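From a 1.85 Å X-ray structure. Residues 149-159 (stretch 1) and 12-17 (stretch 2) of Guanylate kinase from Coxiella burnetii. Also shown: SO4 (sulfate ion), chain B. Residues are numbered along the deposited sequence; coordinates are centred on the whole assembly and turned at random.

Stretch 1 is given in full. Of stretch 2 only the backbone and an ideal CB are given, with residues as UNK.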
ATOM      1  N   GLN A 149      32.817  13.410  -4.100  1.00 50.94           N
ATOM      2  CA  GLN A 149      32.252  13.069  -5.400  1.00 52.61           C
ATOM      3  C   GLN A 149      31.005  12.204  -5.247  1.00 40.39           C
ATOM      4  O   GLN A 149      30.017  12.396  -5.953  1.00 34.37           O
ATOM      5  CB  GLN A 149      33.289  12.354  -6.271  1.00 65.60           C
ATOM      6  CG  GLN A 149      34.019  13.271  -7.243  1.00 78.28           C
ATOM      7  CD  GLN A 149      34.531  14.536  -6.581  1.00 84.93           C
ATOM      8  OE1 GLN A 149      33.993  15.624  -6.796  1.00 86.48           O
ATOM      9  NE2 GLN A 149      35.576  14.402  -5.773  1.00 86.28           N
ATOM     10  N   ARG A 150      31.057  11.255  -4.319  1.00 51.37           N
ATOM     11  CA  ARG A 150      29.920  10.379  -4.060  1.00 51.36           C
ATOM     12  C   ARG A 150      28.763  11.142  -3.425  1.00 37.96           C
ATOM     13  O   ARG A 150      27.598  10.864  -3.709  1.00 28.82           O
ATOM     14  CB  ARG A 150      30.330   9.207  -3.169  1.00 59.60           C
ATOM     15  CG  ARG A 150      31.436   8.345  -3.752  1.00 72.00           C
ATOM     16  CD  ARG A 150      31.720   7.143  -2.868  1.00 77.79           C
ATOM     17  NE  ARG A 150      30.593   6.215  -2.833  1.00 73.75           N
ATOM     18  CZ  ARG A 150      30.532   5.143  -2.048  1.00 74.45           C
ATOM     19  NH1 ARG A 150      31.535   4.863  -1.226  1.00 80.54           N
ATOM     20  NH2 ARG A 150      29.468   4.353  -2.084  1.00 69.20           N
ATOM     21  N   LEU A 151      29.079  12.102  -2.562  1.00 32.58           N
ATOM     22  CA  LEU A 151      28.036  12.901  -1.927  1.00 33.69           C
ATOM     23  C   LEU A 151      27.345  13.808  -2.938  1.00 40.31           C
ATOM     24  O   LEU A 151      26.138  14.042  -2.856  1.00 40.17           O
ATOM     25  CB  LEU A 151      28.593  13.714  -0.759  1.00 35.39           C
ATOM     26  CG  LEU A 151      28.937  12.901   0.490  1.00 38.85           C
ATOM     27  CD1 LEU A 151      29.548  13.791   1.552  1.00 50.83           C
ATOM     28  CD2 LEU A 151      27.703  12.194   1.031  1.00 36.90           C
ATOM     29  N   ALA A 152      28.114  14.309  -3.898  1.00 47.79           N
ATOM     30  CA  ALA A 152      27.549  15.103  -4.981  1.00 42.00           C
ATOM     31  C   ALA A 152      26.580  14.257  -5.805  1.00 41.26           C
ATOM     32  O   ALA A 152      25.503  14.721  -6.181  1.00 46.48           O
ATOM     33  CB  ALA A 152      28.653  15.660  -5.859  1.00 45.54           C
ATOM     34  N   LEU A 153      26.963  13.013  -6.076  1.00 36.32           N
ATOM     35  CA  LEU A 153      26.095  12.091  -6.802  1.00 43.17           C
ATOM     36  C   LEU A 153      24.877  11.702  -5.970  1.00 40.86           C
ATOM     37  O   LEU A 153      23.844  11.313  -6.512  1.00 44.61           O
ATOM     38  CB  LEU A 153      26.857  10.831  -7.215  1.00 51.58           C
ATOM     39  CG  LEU A 153      27.862  10.964  -8.361  1.00 65.07           C
ATOM     40  CD1 LEU A 153      28.417   9.597  -8.739  1.00 62.97           C
ATOM     41  CD2 LEU A 153      27.207  11.628  -9.561  1.00 69.95           C
ATOM     42  N   ALA A 154      25.008  11.804  -4.652  1.00 43.04           N
ATOM     43  CA  ALA A 154      23.915  11.455  -3.747  1.00 32.49           C
ATOM     44  C   ALA A 154      22.811  12.505  -3.780  1.00 39.07           C
ATOM     45  O   ALA A 154      21.624  12.174  -3.747  1.00 34.54           O
ATOM     46  CB  ALA A 154      24.437  11.273  -2.331  1.00 32.48           C
ATOM     47  N   ARG A 155      23.204  13.772  -3.842  1.00 31.26           N
ATOM     48  CA  ARG A 155      22.237  14.859  -3.901  1.00 38.59           C
ATOM     49  C   ARG A 155      21.498  14.862  -5.232  1.00 41.58           C
ATOM     50  O   ARG A 155      20.337  15.260  -5.305  1.00 37.45           O
ATOM     51  CB  ARG A 155      22.918  16.208  -3.673  1.00 39.11           C
ATOM     52  CG  ARG A 155      23.321  16.456  -2.235  1.00 53.19           C
ATOM     53  CD  ARG A 155      23.500  17.941  -1.968  1.00 67.35           C
ATOM     54  NE  ARG A 155      23.456  18.244  -0.541  1.00 76.75           N
ATOM     55  CZ  ARG A 155      23.411  19.473  -0.040  1.00 87.17           C
ATOM     56  NH1 ARG A 155      23.401  20.523  -0.851  1.00 92.48           N
ATOM     57  NH2 ARG A 155      23.373  19.654   1.273  1.00 89.56           N
ATOM     58  N   GLU A 156      22.179  14.419  -6.282  1.00 44.06           N
ATOM     59  CA  GLU A 156      21.577  14.336  -7.605  1.00 42.96           C
ATOM     60  C   GLU A 156      20.646  13.135  -7.686  1.00 36.17           C
ATOM     61  O   GLU A 156      19.607  13.185  -8.347  1.00 32.01           O
ATOM     62  CB  GLU A 156      22.660  14.235  -8.681  1.00 59.16           C
ATOM     63  CG  GLU A 156      23.605  15.423  -8.720  1.00 67.53           C
ATOM     64  CD  GLU A 156      24.690  15.266  -9.767  1.00 80.20           C
ATOM     65  OE1 GLU A 156      24.780  14.178 -10.374  1.00 84.68           O
ATOM     66  OE2 GLU A 156      25.454  16.231  -9.983  1.00 79.08           O
ATOM     67  N   GLU A 157      21.025  12.051  -7.017  1.00 27.81           N
ATOM     68  CA  GLU A 157      20.157  10.889  -6.913  1.00 31.86           C
ATOM     69  C   GLU A 157      18.888  11.288  -6.168  1.00 28.79           C
ATOM     70  O   GLU A 157      17.783  10.928  -6.565  1.00 26.92           O
ATOM     71  CB  GLU A 157      20.860   9.746  -6.176  1.00 38.46           C
ATOM     72  CG  GLU A 157      20.041   8.456  -6.076  1.00 36.44           C
ATOM     73  CD  GLU A 157      20.177   7.573  -7.308  1.00 47.47           C
ATOM     74  OE1 GLU A 157      20.986   7.915  -8.195  1.00 51.81           O
ATOM     75  OE2 GLU A 157      19.480   6.536  -7.388  1.00 32.39           O
HETATM   76  N   MSE A 158      19.050  12.046  -5.087  1.00 24.73           N
HETATM   77  CA  MSE A 158      17.908  12.404  -4.247  1.00 21.51           C
HETATM   78  C   MSE A 158      16.945  13.381  -4.920  1.00 24.19           C
HETATM   79  O   MSE A 158      15.757  13.390  -4.615  1.00 25.10           O
HETATM   80  CB  MSE A 158      18.372  12.933  -2.888  1.00 24.33           C
HETATM   81  CG  MSE A 158      18.531  11.837  -1.848  1.00 25.76           C
HETATM   82 SE   MSE A 158      19.201  12.493  -0.153  1.00 36.24          SE
HETATM   83  CE  MSE A 158      20.913  13.198  -0.765  1.00157.71           C
ATOM     84  N   ALA A 159      17.454  14.191  -5.842  1.00 25.41           N
ATOM     85  CA  ALA A 159      16.602  15.111  -6.586  1.00 30.13           C
ATOM     86  C   ALA A 159      15.579  14.357  -7.433  1.00 31.82           C
ATOM     87  O   ALA A 159      14.591  14.936  -7.886  1.00 32.57           O
ATOM     88  CB  ALA A 159      17.442  16.024  -7.460  1.00 36.34           C
ATOM     89  N   UNK A  12      13.874  -0.468  -5.400  1.00 16.38           N
ATOM     90  CA  UNK A  12      14.361   0.245  -4.229  1.00 15.09           C
ATOM     91  C   UNK A  12      15.548   1.107  -4.631  1.00 18.98           C
ATOM     92  O   UNK A  12      16.566   0.585  -5.088  1.00 21.82           O
ATOM     93  CB  UNK A  12      14.746  -0.728  -3.112  1.00 15.09           C
ATOM     94  N   UNK A  13      15.422   2.421  -4.466  1.00 16.25           N
ATOM     95  CA  UNK A  13      16.512   3.335  -4.813  1.00 16.81           C
ATOM     96  C   UNK A  13      16.866   4.233  -3.639  1.00 16.66           C
ATOM     97  O   UNK A  13      16.018   4.540  -2.804  1.00 15.91           O
ATOM     98  CB  UNK A  13      16.133   4.186  -6.027  1.00 16.81           C
ATOM     99  N   UNK A  14      18.130   4.647  -3.578  1.00 16.49           N
ATOM    100  CA  UNK A  14      18.601   5.502  -2.500  1.00 17.61           C
ATOM    101  C   UNK A  14      20.009   5.996  -2.804  1.00 15.94           C
ATOM    102  O   UNK A  14      20.745   5.361  -3.559  1.00 17.29           O
ATOM    103  CB  UNK A  14      18.569   4.757  -1.164  1.00 17.61           C
ATOM    104  N   UNK A  15      20.384   7.143  -2.227  1.00 18.99           N
ATOM    105  CA  UNK A  15      21.763   7.603  -2.402  1.00 23.04           C
ATOM    106  C   UNK A  15      22.705   6.640  -1.689  1.00 26.41           C
ATOM    107  O   UNK A  15      22.287   5.979  -0.739  1.00 24.28           O
ATOM    108  CB  UNK A  15      21.941   9.027  -1.871  1.00 23.04           C
ATOM    109  N   UNK A  16      23.946   6.543  -2.152  1.00 29.33           N
ATOM    110  CA  UNK A  16      24.930   5.709  -1.477  1.00 30.91           C
ATOM    111  C   UNK A  16      25.078   6.173  -0.032  1.00 20.49           C
ATOM    112  O   UNK A  16      25.106   7.373   0.242  1.00 25.23           O
ATOM    113  CB  UNK A  16      26.276   5.754  -2.203  1.00 30.91           C
ATOM    114  N   UNK A  17      25.150   5.220   0.890  1.00 20.59           N
ATOM    115  CA  UNK A  17      25.303   5.535   2.299  1.00 18.41           C
ATOM    116  C   UNK A  17      23.990   5.664   3.051  1.00 18.65           C
ATOM    117  O   UNK A  17      23.976   6.048   4.220  1.00 23.12           O
ATOM    118  CB  UNK A  17      26.096   6.835   2.445  1.00 18.41           C
TER
HETATM  119  S   SO4 B 203      23.716   1.898   0.938  0.97 28.14           S
HETATM  120  O1  SO4 B 203      23.477   0.496   0.614  0.97 23.94           O
HETATM  121  O2  SO4 B 203      24.851   2.393   0.174  0.97 28.33           O
HETATM  122  O3  SO4 B 203      22.531   2.699   0.610  0.97 27.69           O
HETATM  123  O4  SO4 B 203      24.028   2.022   2.357  0.97 34.14           O

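Position 12 lies in an extended strand, with phi/psi of -119/119°, and its ideal CB has nothing of the helix within 5.5 Å. The helix therefore sets no preference here; the backbone angles suit a beta-branched residue among many others. The deposited residue is I12, which makes no contact with stretch 1.

Position 13 continues the strand, and its CA-to-CB bond points toward the helix. The ideal CB is 4.3 Å from E157 OE2, so a small or polar side chain would suit a place beside a carboxylate, whereas an acidic one would bring like charges together. The residue is S13. Its CB lies 4.3 Å from E157 OE2, while its OG is hydrogen-bonded elsewhere in the structure.

At position 14 CA-to-CB points away, so small residues and larger ones alike are compatible with the helix; it is the backbone that matters. The residue is A14, whose methyl takes no part in the contact. A14 N donates to water 1 at 3.1 Å from the water O, and the same water O donates to E157 OE2 at 3.0 Å, so one solvent molecule links the backbone to the carboxylate. The E157 side chain also passes over this backbone, with CG 4.1 Å from A14 O.

Position 15 makes the closest CA approach to the helix: its CA is 4.6 Å from A154 CA. CA-to-CB runs sideways, and the ideal CB is a tight 3.4 Å from A154 CB and 4.4 Å from M158 CG. A compact apolar side chain is called for, and phi of -67° also permits proline. The residue is P15. Its CB packs on A154 CB at 3.6 Å, and its CG meets CG of selenomethionine M158 at 3.8 Å; the small alanine lets the loop come close, and the ring covers the apolar surface.

Position 16 points toward the helix, its ideal CB 3.5 Å from R150 NH2. A small, polar or acidic side chain could suit this cationic neighbour. The residue is S16, whose CB lies obliquely by the guanidinium, 3.5 Å from R150 NH2. Water 2 joins the two side chains: its O is 3.3 Å from S16 OG in a hydrogen bond and accepts from R150 NE at 2.8 Å.

Position 17 has phi/psi of 92/7°, where a CB would jam against the carbonyl O of position 16. Glycine is strongly favoured, and G17 is found. Its N donates to O2 of the sulfate at 2.9 Å, nearly straight at 174°.

Stretch 2, residues 12-17: ISAPSG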
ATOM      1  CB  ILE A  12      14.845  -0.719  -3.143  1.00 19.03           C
ATOM      2  CG1 ILE A  12      13.857  -1.870  -2.960  1.00 20.60           C
ATOM      3  CG2 ILE A  12      15.053   0.025  -1.839  1.00 20.40           C
ATOM      4  CD1 ILE A  12      12.531  -1.437  -2.391  1.00 18.83           C
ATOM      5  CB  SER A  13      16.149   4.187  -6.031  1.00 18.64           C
ATOM      6  OG  SER A  13      15.788   3.379  -7.140  1.00 19.64           O
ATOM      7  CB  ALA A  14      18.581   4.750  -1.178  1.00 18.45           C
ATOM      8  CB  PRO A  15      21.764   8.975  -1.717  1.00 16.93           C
ATOM      9  CG  PRO A  15      20.624   8.921  -0.742  1.00 23.27           C
ATOM     10  CD  PRO A  15      19.578   8.077  -1.419  1.00 16.97           C
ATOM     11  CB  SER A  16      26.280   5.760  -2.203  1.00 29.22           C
ATOM     12  OG  SER A  16      26.174   5.218  -3.510  1.00 31.59           O
TER
HETATM   13  O   HOH W   1      20.054   3.983  -5.927  0.88 21.67           O
HETATM   14  O   HOH W   2      28.811   6.537  -4.961  1.00 44.69           O
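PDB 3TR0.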